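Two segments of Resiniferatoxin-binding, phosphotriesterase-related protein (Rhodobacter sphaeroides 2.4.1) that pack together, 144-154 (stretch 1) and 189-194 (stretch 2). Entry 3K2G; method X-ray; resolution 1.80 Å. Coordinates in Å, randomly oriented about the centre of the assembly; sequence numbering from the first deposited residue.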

# COMPACT_ATOMS: atom_id res chain seq x y z
N THR B 144 -3.39 47.18 11.78
CA THR B 144 -2.15 47.88 11.48
C THR B 144 -1.22 47.11 10.54
O THR B 144 -0.46 47.72 9.78
CB THR B 144 -1.39 48.19 12.78
OG1 THR B 144 -0.12 48.78 12.46
CG2 THR B 144 -1.17 46.93 13.59
N ALA B 145 -1.27 45.79 10.58
CA ALA B 145 -0.41 44.95 9.73
C ALA B 145 -0.66 45.15 8.24
O ALA B 145 0.14 44.74 7.41
CB ALA B 145 -0.59 43.48 10.10
N ALA B 146 -1.79 45.77 7.91
CA ALA B 146 -2.14 46.00 6.52
C ALA B 146 -1.24 47.06 5.88
O ALA B 146 -0.96 47.01 4.68
CB ALA B 146 -3.60 46.42 6.41
N ARG B 147 -0.81 48.03 6.68
CA ARG B 147 0.05 49.10 6.19
C ARG B 147 1.53 48.70 6.16
O ARG B 147 2.32 49.27 5.40
CB ARG B 147 -0.11 50.35 7.07
CG ARG B 147 -1.44 51.07 6.90
CD ARG B 147 -1.47 52.38 7.69
NE ARG B 147 -1.81 52.19 9.10
CZ ARG B 147 -3.02 51.88 9.55
NH1 ARG B 147 -4.03 51.72 8.69
NH2 ARG B 147 -3.24 51.73 10.85
N LEU B 148 1.89 47.71 6.97
CA LEU B 148 3.27 47.24 7.05
C LEU B 148 3.74 46.52 5.80
O LEU B 148 2.99 45.75 5.20
CB LEU B 148 3.43 46.29 8.24
CG LEU B 148 2.94 46.75 9.61
CD1 LEU B 148 3.15 45.63 10.63
CD2 LEU B 148 3.69 48.01 10.03
N SER B 149 4.98 46.77 5.40
CA SER B 149 5.55 46.12 4.22
C SER B 149 6.28 44.89 4.75
O SER B 149 6.39 44.70 5.96
CB SER B 149 6.55 47.03 3.52
OG SER B 149 7.72 47.21 4.31
N ALA B 150 6.77 44.05 3.84
CA ALA B 150 7.50 42.86 4.27
C ALA B 150 8.73 43.29 5.08
O ALA B 150 9.06 42.69 6.09
CB ALA B 150 7.92 42.03 3.06
N ASP B 151 9.38 44.36 4.63
CA ASP B 151 10.56 44.84 5.35
C ASP B 151 10.22 45.45 6.71
O ASP B 151 10.99 45.32 7.66
CB ASP B 151 11.34 45.84 4.49
CG ASP B 151 12.04 45.19 3.31
OD1 ASP B 151 12.63 44.10 3.49
OD2 ASP B 151 12.00 45.75 2.20
N ASP B 152 9.06 46.10 6.81
CA ASP B 152 8.65 46.70 8.08
C ASP B 152 8.41 45.58 9.09
O ASP B 152 8.72 45.71 10.27
CB ASP B 152 7.37 47.53 7.90
CG ASP B 152 7.55 48.69 6.93
OD1 ASP B 152 8.54 49.44 7.07
OD2 ASP B 152 6.70 48.85 6.04
N ILE B 153 7.86 44.47 8.61
CA ILE B 153 7.60 43.32 9.47
C ILE B 153 8.93 42.74 9.92
O ILE B 153 9.09 42.36 11.08
CB ILE B 153 6.78 42.25 8.72
CG1 ILE B 153 5.36 42.77 8.49
CG2 ILE B 153 6.76 40.94 9.51
CD1 ILE B 153 4.49 41.87 7.64
N ALA B 154 9.89 42.68 9.01
CA ALA B 154 11.21 42.16 9.34
C ALA B 154 11.83 43.07 10.39
O ALA B 154 12.43 42.60 11.36
CB ALA B 154 12.09 42.11 8.09
N GLU B 189 1.73 35.82 2.63
CA GLU B 189 2.97 35.70 1.87
C GLU B 189 3.92 36.82 2.26
O GLU B 189 5.12 36.61 2.42
CB GLU B 189 2.69 35.77 0.36
CG GLU B 189 3.92 35.50 -0.49
CD GLU B 189 3.64 35.57 -1.98
OE1 GLU B 189 2.75 34.83 -2.46
OE2 GLU B 189 4.31 36.36 -2.68
N LYS B 190 3.37 38.03 2.39
CA LYS B 190 4.15 39.20 2.78
C LYS B 190 4.70 38.96 4.18
O LYS B 190 5.85 39.25 4.47
CB LYS B 190 3.28 40.45 2.79
CG LYS B 190 4.04 41.73 3.14
CD LYS B 190 3.09 42.90 3.35
CE LYS B 190 2.19 42.67 4.55
NZ LYS B 190 1.15 43.72 4.70
N SER B 191 3.84 38.43 5.04
CA SER B 191 4.22 38.13 6.41
C SER B 191 5.39 37.15 6.43
O SER B 191 6.38 37.37 7.13
CB SER B 191 3.03 37.52 7.16
OG SER B 191 3.41 37.03 8.43
N LEU B 192 5.27 36.08 5.66
CA LEU B 192 6.32 35.06 5.60
C LEU B 192 7.62 35.59 5.01
O LEU B 192 8.70 35.21 5.45
CB LEU B 192 5.84 33.85 4.78
CG LEU B 192 6.84 32.68 4.73
CD1 LEU B 192 7.16 32.22 6.14
CD2 LEU B 192 6.25 31.54 3.91
N ARG B 193 7.52 36.46 4.01
CA ARG B 193 8.71 37.04 3.39
C ARG B 193 9.44 37.92 4.41
O ARG B 193 10.67 37.89 4.49
CB ARG B 193 8.33 37.87 2.16
CG ARG B 193 7.85 37.04 0.97
CD ARG B 193 7.63 37.91 -0.26
NE ARG B 193 7.23 37.14 -1.44
CZ ARG B 193 8.01 36.27 -2.07
NH1 ARG B 193 9.25 36.05 -1.65
NH2 ARG B 193 7.55 35.61 -3.13
N GLY B 194 8.68 38.68 5.18
CA GLY B 194 9.28 39.54 6.19
C GLY B 194 9.94 38.69 7.26
O GLY B 194 11.00 39.04 7.80

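Two helices meet here at close range. Residues 189-194 belong to a longer helix, and residues 150-154 open another; their axes cross at -48° and come within 7.7 Å, a short spacing that small residues at the crossing make possible. Before its helix begins, stretch 1 passes through residues whose backbone carbonyls are not all used by helical bonds, and this matters for what stretch 2 brings to them.

Glu 189, at the start of stretch 2, makes no contact with stretch 1. Its carboxylate instead serves its own helix: Glu 189 OE2 forms a salt bridge with Arg 193 NE at 3.3 Å, one turn on, supplemented by a weak hydrogen bond from NH2 of the same arginine.

Lys 190 is the chief polar link. Its CA-to-CB bond points sideways, but the long chain, with chi3 in the p well and the other three angles near t, carries the ammonium group to the segment of stretch 1 that leads into helix 150-154. There Lys 190 NZ donates to Leu 148 O at 2.8 Å and to Ala 145 O at 3.1 Å. A lysine suits this place because its ammonium group can donate to more than one carbonyl; here it bonds two. Its methylenes meanwhile offer a nonpolar flank: Lys 190 CG lies 3.9 Å from Ala 150 CB, and Lys 190 CE packs 3.9 Å from Ile 153 CD1. Ser 149, at the N-cap position of that helix, accepts through OG from Asp 152 N at 3.0 Å; Asp 152 OD2 in return accepts from Ser 149 N at 2.8 Å and from Ser 149 OG at 2.6 Å.

The CA-to-CB bond of Ser 191 points away, and the residue contributes backbone instead, Ser 191 CA resting 3.9 Å from Ile 153 CD1. The CA-to-CB bond of Leu 192 also points away, and the residue takes no part in the contact. Arg 193 adds only a light touch, its CB 4.3 Å from Ala 150 CB, before the end of its side chain leads off.

At Gly 194 the backbones come closest, with its CA 4.2 Å from Ala 150 CA and 3.2 Å from Ala 150 O. An ideal CB on Gly 194 would point toward stretch 1, falling 2.5 Å from Ala 150 O and 3.0 Å from Ile 153 CB, both clashes. Glycine thus leaves room for the opposing helix. Ile 153, whose CA-to-CB bond points toward stretch 2, lays CG2 4.4 Å from Gly 194 CA, while the small methyl of Ala 154 fits beside the glycine carbonyl, with CB 3.3 Å from Gly 194 O.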